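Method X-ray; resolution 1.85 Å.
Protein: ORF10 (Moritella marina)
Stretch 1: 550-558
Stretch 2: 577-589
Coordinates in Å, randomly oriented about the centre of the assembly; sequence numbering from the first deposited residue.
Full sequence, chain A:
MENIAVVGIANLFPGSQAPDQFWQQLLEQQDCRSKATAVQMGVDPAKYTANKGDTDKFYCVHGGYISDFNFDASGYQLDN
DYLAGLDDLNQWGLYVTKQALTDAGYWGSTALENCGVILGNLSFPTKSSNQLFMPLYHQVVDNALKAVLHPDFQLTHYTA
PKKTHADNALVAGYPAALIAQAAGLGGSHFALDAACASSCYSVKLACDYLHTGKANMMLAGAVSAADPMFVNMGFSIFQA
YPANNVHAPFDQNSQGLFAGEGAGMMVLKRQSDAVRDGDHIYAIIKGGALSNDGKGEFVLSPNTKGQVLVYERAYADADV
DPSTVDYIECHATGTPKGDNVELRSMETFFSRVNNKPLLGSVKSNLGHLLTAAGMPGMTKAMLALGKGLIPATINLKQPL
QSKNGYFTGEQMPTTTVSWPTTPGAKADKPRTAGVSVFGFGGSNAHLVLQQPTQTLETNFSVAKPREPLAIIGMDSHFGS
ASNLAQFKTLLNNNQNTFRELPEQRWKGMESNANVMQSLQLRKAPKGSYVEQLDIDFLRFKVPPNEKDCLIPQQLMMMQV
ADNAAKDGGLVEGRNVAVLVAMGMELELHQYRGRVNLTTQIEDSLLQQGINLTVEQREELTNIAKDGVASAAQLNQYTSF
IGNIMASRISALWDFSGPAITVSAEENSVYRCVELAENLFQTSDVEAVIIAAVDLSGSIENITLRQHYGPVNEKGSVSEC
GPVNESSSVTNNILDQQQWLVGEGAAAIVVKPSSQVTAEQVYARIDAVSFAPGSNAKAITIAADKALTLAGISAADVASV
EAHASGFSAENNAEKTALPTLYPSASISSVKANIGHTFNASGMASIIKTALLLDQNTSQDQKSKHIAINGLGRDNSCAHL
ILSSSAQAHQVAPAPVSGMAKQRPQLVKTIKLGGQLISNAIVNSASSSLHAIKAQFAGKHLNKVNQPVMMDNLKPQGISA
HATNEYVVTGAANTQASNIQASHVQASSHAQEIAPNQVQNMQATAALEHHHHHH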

ATOM      1  N   LEU A 550      -5.073   0.136 -18.209  1.00 24.45           N
ATOM      2  CA  LEU A 550      -4.477   0.017 -16.879  1.00 19.48           C
ATOM      3  C   LEU A 550      -3.007   0.432 -16.915  1.00 18.36           C
ATOM      4  O   LEU A 550      -2.307   0.214 -17.903  1.00 21.28           O
ATOM      5  N   ILE A 551      -2.525   1.020 -15.820  1.00 18.27           N
ATOM      6  CA  ILE A 551      -1.138   1.486 -15.801  1.00 16.25           C
ATOM      7  C   ILE A 551      -0.189   0.286 -15.859  1.00 14.43           C
ATOM      8  O   ILE A 551      -0.556  -0.829 -15.446  1.00 15.51           O
ATOM      9  N   PRO A 552       1.033   0.471 -16.357  1.00 13.90           N
ATOM     10  CA  PRO A 552       1.958  -0.672 -16.494  1.00 17.27           C
ATOM     11  C   PRO A 552       2.307  -1.359 -15.191  1.00 16.20           C
ATOM     12  O   PRO A 552       2.560  -2.566 -15.222  1.00 17.91           O
ATOM     13  N   GLN A 553       2.305  -0.661 -14.040  1.00 14.97           N
ATOM     14  CA  GLN A 553       2.579  -1.351 -12.772  1.00 15.70           C
ATOM     15  C   GLN A 553       1.652  -2.556 -12.582  1.00 18.11           C
ATOM     16  O   GLN A 553       2.090  -3.646 -12.185  1.00 15.65           O
ATOM     17  N   GLN A 554       0.364  -2.382 -12.873  1.00 13.20           N
ATOM     18  CA  GLN A 554      -0.577  -3.481 -12.677  1.00 15.62           C
ATOM     19  C   GLN A 554      -0.470  -4.519 -13.790  1.00 17.88           C
ATOM     20  O   GLN A 554      -0.513  -5.723 -13.520  1.00 17.38           O
ATOM     21  N   LEU A 555      -0.284  -4.086 -15.040  1.00 14.50           N
ATOM     22  CA  LEU A 555      -0.182  -5.061 -16.128  1.00 17.55           C
ATOM     23  C   LEU A 555       1.054  -5.942 -15.974  1.00 17.07           C
ATOM     24  O   LEU A 555       0.997  -7.155 -16.209  1.00 17.14           O
ATOM     25  N   MET A 556       2.189  -5.340 -15.606  1.00 16.26           N
ATOM     26  CA  MET A 556       3.413  -6.116 -15.418  1.00 15.02           C
ATOM     27  C   MET A 556       3.249  -7.154 -14.322  1.00 18.06           C
ATOM     28  O   MET A 556       3.690  -8.299 -14.484  1.00 17.27           O
ATOM     29  N   MET A 557       2.652  -6.760 -13.183  1.00 17.11           N
ATOM     30  CA  MET A 557       2.450  -7.695 -12.079  1.00 15.11           C
ATOM     31  C   MET A 557       1.513  -8.824 -12.495  1.00 16.01           C
ATOM     32  O   MET A 557       1.730  -9.994 -12.154  1.00 15.58           O
ATOM     33  N   MET A 558       0.464  -8.490 -13.234  1.00 13.58           N
ATOM     34  CA  MET A 558      -0.526  -9.500 -13.594  1.00 16.39           C
ATOM     35  C   MET A 558       0.080 -10.556 -14.502  1.00 15.71           C
ATOM     36  O   MET A 558      -0.200 -11.752 -14.352  1.00 15.11           O
ATOM     37  N   ALA A 577      -3.778 -17.555  -1.748  1.00 13.79           N
ATOM     38  CA  ALA A 577      -3.524 -16.151  -1.425  1.00 14.65           C
ATOM     39  C   ALA A 577      -2.590 -15.498  -2.447  1.00 15.18           C
ATOM     40  O   ALA A 577      -1.738 -16.149  -3.055  1.00 11.51           O
ATOM     41  N   VAL A 578      -2.766 -14.192  -2.639  1.00 13.52           N
ATOM     42  CA  VAL A 578      -1.933 -13.412  -3.553  1.00 12.49           C
ATOM     43  C   VAL A 578      -1.368 -12.237  -2.761  1.00 15.05           C
ATOM     44  O   VAL A 578      -2.135 -11.406  -2.256  1.00 15.77           O
ATOM     45  N   LEU A 579      -0.044 -12.190  -2.607  1.00 11.90           N
ATOM     46  CA  LEU A 579       0.617 -11.100  -1.906  1.00 11.11           C
ATOM     47  C   LEU A 579       1.450 -10.338  -2.921  1.00 12.96           C
ATOM     48  O   LEU A 579       2.241 -10.947  -3.647  1.00 15.45           O
ATOM     49  N   VAL A 580       1.266  -9.022  -3.005  1.00 10.88           N
ATOM     50  CA  VAL A 580       2.037  -8.236  -3.967  1.00 10.08           C
ATOM     51  C   VAL A 580       2.959  -7.296  -3.192  1.00 11.15           C
ATOM     52  O   VAL A 580       2.494  -6.359  -2.536  1.00 10.61           O
ATOM     53  N   ALA A 581       4.263  -7.531  -3.297  1.00  9.89           N
ATOM     54  CA  ALA A 581       5.265  -6.629  -2.749  1.00  9.88           C
ATOM     55  C   ALA A 581       5.414  -5.421  -3.660  1.00 12.74           C
ATOM     56  O   ALA A 581       5.669  -5.569  -4.858  1.00 11.10           O
ATOM     57  N   MET A 582       5.231  -4.225  -3.112  1.00 12.58           N
ATOM     58  CA  MET A 582       5.265  -3.041  -3.957  1.00 12.76           C
ATOM     59  C   MET A 582       5.395  -1.825  -3.058  1.00 13.10           C
ATOM     60  O   MET A 582       5.264  -1.914  -1.836  1.00 12.82           O
ATOM     61  N   GLY A 583       5.720  -0.694  -3.681  1.00 13.63           N
ATOM     62  CA  GLY A 583       5.497   0.615  -3.110  1.00 16.79           C
ATOM     63  C   GLY A 583       4.669   1.415  -4.106  1.00 17.87           C
ATOM     64  O   GLY A 583       4.292   0.911  -5.170  1.00 16.02           O
ATOM     65  N   MET A 584       4.382   2.665  -3.756  1.00 16.93           N
ATOM     66  CA  MET A 584       3.486   3.409  -4.644  1.00 16.55           C
ATOM     67  C   MET A 584       4.147   3.638  -6.000  1.00 13.20           C
ATOM     68  O   MET A 584       5.375   3.760  -6.114  1.00 16.38           O
ATOM     69  N   GLU A 585       3.329   3.615  -7.042  1.00 14.41           N
ATOM     70  CA  GLU A 585       3.759   4.065  -8.359  1.00 13.88           C
ATOM     71  C   GLU A 585       3.946   5.571  -8.280  1.00 13.93           C
ATOM     72  O   GLU A 585       2.965   6.315  -8.199  1.00 12.57           O
ATOM     73  N   LEU A 586       5.197   6.015  -8.248  1.00 12.57           N
ATOM     74  CA  LEU A 586       5.465   7.443  -8.137  1.00 13.09           C
ATOM     75  C   LEU A 586       4.938   8.230  -9.332  1.00 14.17           C
ATOM     76  O   LEU A 586       4.695   9.442  -9.198  1.00 12.95           O
ATOM     77  N   GLU A 587       4.753   7.580 -10.504  1.00 13.98           N
ATOM     78  CA  GLU A 587       4.162   8.279 -11.646  1.00 12.98           C
ATOM     79  C   GLU A 587       2.714   8.691 -11.399  1.00 14.12           C
ATOM     80  O   GLU A 587       2.168   9.490 -12.180  1.00 11.98           O
ATOM     81  N   LEU A 588       2.088   8.210 -10.323  1.00 12.92           N
ATOM     82  CA  LEU A 588       0.745   8.679 -10.001  1.00 10.99           C
ATOM     83  C   LEU A 588       0.675  10.183  -9.729  1.00 12.67           C
ATOM     84  O   LEU A 588      -0.424  10.762  -9.802  1.00 11.10           O
ATOM     85  N   HIS A 589       1.802  10.823  -9.400  1.00 12.29           N
ATOM     86  CA  HIS A 589       1.817  12.272  -9.215  1.00 11.84           C
ATOM     87  C   HIS A 589       1.551  13.016 -10.514  1.00 12.28           C
ATOM     88  O   HIS A 589       1.192  14.197 -10.475  1.00 12.57           O
TER

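Two waters and one glutamine side chain join the start of a helix to a loop: each water bridges Gln553 and Glu585, and each pairs a backbone N of one residue with a side-chain oxygen of the other. Water 1 accepts from Gln553 N (2.8 Å) and donates to Glu585 OE1 (2.8 Å); water 2 accepts from Glu585 N (2.9 Å) and donates to Gln553 OE1 (2.9 Å). The CA atoms of Gln553 and Glu585 lie 7.1 Å apart. Gln553 points toward the loop with chi1 and chi2 both t, an extended chain that carries its amide to the backbone beyond. There NE2 donates to Gly583 O at 3.2 Å, with an N-H...O angle of 136°, the one direct hydrogen bond between the stretches; Met582 CE, whose side chain is p at all three chi angles, lies 4.1 Å from Gln553 NE2. Glu585 also points toward the helix stretch (chi1 t, chi2 p), its CB 3.8 Å from Gln553 OE1. Its carboxylate is shared: OE2 accepts from Glu587 N at 3.0 Å, while OE1 accepts from water 1. Apolar contacts complete the interface. At the N-cap position, Ile551 (chi1 p, chi2 t) points toward the loop and sets CD1 4.0 Å from Glu585 CG and 4.5 Å from Leu588 CD2; Leu588 (m, t) leaves its backbone sideways, yet its end comes nearer. One helical turn beyond Gln553, Met557 (chi1 t, chi2 -92°, chi3 t) reaches the strand, where CE packs 3.6 Å from Val580 CG2 and 4.2 Å from Val578 CG1. Both valines adopt chi1 t and point toward the helix, whereas Leu579 between them points away, the alternation usual in a strand.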

ATOM      1  CB  LEU A 550      -4.591  -1.418 -16.357  1.00 19.69           C
ATOM      2  CG  LEU A 550      -5.918  -2.164 -16.509  1.00 23.92           C
ATOM      3  CD1 LEU A 550      -5.822  -3.484 -15.741  1.00 24.94           C
ATOM      4  CD2 LEU A 550      -7.082  -1.329 -15.987  1.00 23.00           C
ATOM      5  CB  ILE A 551      -0.845   2.374 -14.573  1.00 16.63           C
ATOM      6  CG1 ILE A 551      -1.005   1.594 -13.252  1.00 16.86           C
ATOM      7  CG2 ILE A 551      -1.723   3.634 -14.594  1.00 16.60           C
ATOM      8  CD1 ILE A 551      -0.313   2.291 -12.026  1.00 15.53           C
ATOM      9  CB  PRO A 552       3.196  -0.036 -17.148  1.00 16.06           C
ATOM     10  CG  PRO A 552       2.650   1.137 -17.905  1.00 20.43           C
ATOM     11  CD  PRO A 552       1.517   1.669 -17.070  1.00 17.35           C
ATOM     12  CB  GLN A 553       2.442  -0.387 -11.580  1.00 16.93           C
ATOM     13  CG  GLN A 553       2.851  -1.034 -10.214  1.00 19.73           C
ATOM     14  CD  GLN A 553       2.465  -0.204  -8.997  1.00 18.26           C
ATOM     15  OE1 GLN A 553       1.321   0.243  -8.867  1.00 20.54           O
ATOM     16  NE2 GLN A 553       3.415  -0.016  -8.078  1.00 21.02           N
ATOM     17  CB  GLN A 554      -1.995  -2.928 -12.557  1.00 17.44           C
ATOM     18  CG  GLN A 554      -2.152  -2.040 -11.300  1.00 18.28           C
ATOM     19  CD  GLN A 554      -3.547  -2.111 -10.659  1.00 18.30           C
ATOM     20  OE1 GLN A 554      -4.506  -2.621 -11.255  1.00 20.79           O
ATOM     21  NE2 GLN A 554      -3.659  -1.589  -9.428  1.00 17.19           N
ATOM     22  CB  LEU A 555      -0.143  -4.336 -17.474  1.00 18.03           C
ATOM     23  CG  LEU A 555      -1.444  -3.604 -17.795  1.00 19.40           C
ATOM     24  CD1 LEU A 555      -1.251  -2.653 -18.952  1.00 22.94           C
ATOM     25  CD2 LEU A 555      -2.526  -4.611 -18.093  1.00 25.95           C
ATOM     26  CB  MET A 556       4.590  -5.206 -15.079  1.00 19.06           C
ATOM     27  CG  MET A 556       5.028  -4.325 -16.206  1.00 23.62           C
ATOM     28  SD  MET A 556       6.305  -5.121 -17.190  1.00 35.76           S
ATOM     29  CE  MET A 556       7.679  -5.127 -16.040  1.00 20.83           C
ATOM     30  CB  MET A 557       1.880  -6.962 -10.855  1.00 14.51           C
ATOM     31  CG  MET A 557       1.352  -7.905  -9.753  1.00 18.30           C
ATOM     32  SD  MET A 557      -0.426  -8.284  -9.932  1.00 24.28           S
ATOM     33  CE  MET A 557      -0.554  -9.780  -8.948  1.00 20.29           C
ATOM     34  CB  MET A 558      -1.721  -8.831 -14.271  1.00 16.53           C
ATOM     35  CG  MET A 558      -2.610  -8.075 -13.295  1.00 20.10           C
ATOM     36  SD  MET A 558      -3.461  -6.756 -14.184  1.00 31.05           S
ATOM     37  CE  MET A 558      -4.721  -7.742 -14.974  1.00 26.34           C
ATOM     38  CB  ALA A 577      -2.925 -16.021  -0.023  1.00 12.03           C
ATOM     39  CB  VAL A 578      -2.722 -12.915  -4.776  1.00 14.58           C
ATOM     40  CG1 VAL A 578      -1.815 -12.147  -5.736  1.00 13.51           C
ATOM     41  CG2 VAL A 578      -3.379 -14.093  -5.547  1.00 14.52           C
ATOM     42  CB  LEU A 579       1.519 -11.626  -0.779  1.00 11.66           C
ATOM     43  CG  LEU A 579       0.891 -12.623   0.202  1.00 14.83           C
ATOM     44  CD1 LEU A 579       1.940 -13.038   1.200  1.00 11.47           C
ATOM     45  CD2 LEU A 579      -0.306 -11.996   0.931  1.00 14.78           C
ATOM     46  CB  VAL A 580       1.129  -7.456  -4.925  1.00 13.18           C
ATOM     47  CG1 VAL A 580       1.969  -6.630  -5.900  1.00 12.31           C
ATOM     48  CG2 VAL A 580       0.207  -8.426  -5.690  1.00 15.87           C
ATOM     49  CB  ALA A 581       6.602  -7.357  -2.601  1.00 10.73           C
ATOM     50  CB  MET A 582       4.008  -2.954  -4.837  1.00 13.82           C
ATOM     51  CG  MET A 582       2.687  -3.062  -4.033  1.00 12.94           C
ATOM     52  SD  MET A 582       2.200  -1.510  -3.198  1.00 19.72           S
ATOM     53  CE  MET A 582       1.385  -0.654  -4.585  1.00 16.25           C
ATOM     54  CB  MET A 584       3.034   4.740  -4.012  1.00 18.84           C
ATOM     55  CG  MET A 584       4.078   5.815  -3.829  1.00 22.45           C
ATOM     56  SD  MET A 584       3.320   7.501  -3.728  1.00 33.79           S
ATOM     57  CE  MET A 584       2.587   7.633  -5.301  1.00 11.87           C
ATOM     58  CB  GLU A 585       2.710   3.694  -9.403  1.00 15.26           C
ATOM     59  CG  GLU A 585       3.015   4.211 -10.816  1.00 16.11           C
ATOM     60  CD  GLU A 585       4.431   3.866 -11.268  1.00 24.51           C
ATOM     61  OE1 GLU A 585       4.646   2.715 -11.737  1.00 19.16           O
ATOM     62  OE2 GLU A 585       5.327   4.749 -11.169  1.00 21.21           O
ATOM     63  CB  LEU A 586       6.963   7.647  -7.968  1.00 11.40           C
ATOM     64  CG  LEU A 586       7.568   7.033  -6.679  1.00 12.26           C
ATOM     65  CD1 LEU A 586       9.102   7.143  -6.730  1.00 13.36           C
ATOM     66  CD2 LEU A 586       7.025   7.721  -5.424  1.00 13.58           C
ATOM     67  CB  GLU A 587       4.255   7.430 -12.931  1.00 13.88           C
ATOM     68  CG  GLU A 587       5.699   7.224 -13.390  1.00 17.28           C
ATOM     69  CD  GLU A 587       5.797   6.511 -14.744  1.00 25.19           C
ATOM     70  OE1 GLU A 587       4.786   5.938 -15.215  1.00 25.54           O
ATOM     71  OE2 GLU A 587       6.895   6.520 -15.330  1.00 22.01           O
ATOM     72  CB  LEU A 588       0.198   7.914  -8.784  1.00 12.56           C
ATOM     73  CG  LEU A 588      -0.125   6.420  -8.995  1.00 14.98           C
ATOM     74  CD1 LEU A 588      -0.661   5.839  -7.691  1.00 17.08           C
ATOM     75  CD2 LEU A 588      -1.114   6.238 -10.124  1.00 17.55           C
ATOM     76  CB  HIS A 589       3.158  12.713  -8.607  1.00 11.85           C
ATOM     77  CG  HIS A 589       3.365  12.173  -7.222  1.00 12.21           C
ATOM     78  ND1 HIS A 589       4.093  11.029  -6.972  1.00 11.81           N
ATOM     79  CD2 HIS A 589       2.911  12.605  -6.018  1.00 10.67           C
ATOM     80  CE1 HIS A 589       4.080  10.774  -5.669  1.00 11.19           C
ATOM     81  NE2 HIS A 589       3.384  11.724  -5.065  1.00 11.51           N
TER
HETATM   82  O   HOH W   1       2.955   2.102 -13.861  1.00 17.44           O
HETATM   83  O   HOH W   2       0.820   2.270  -6.825  1.00 21.37           O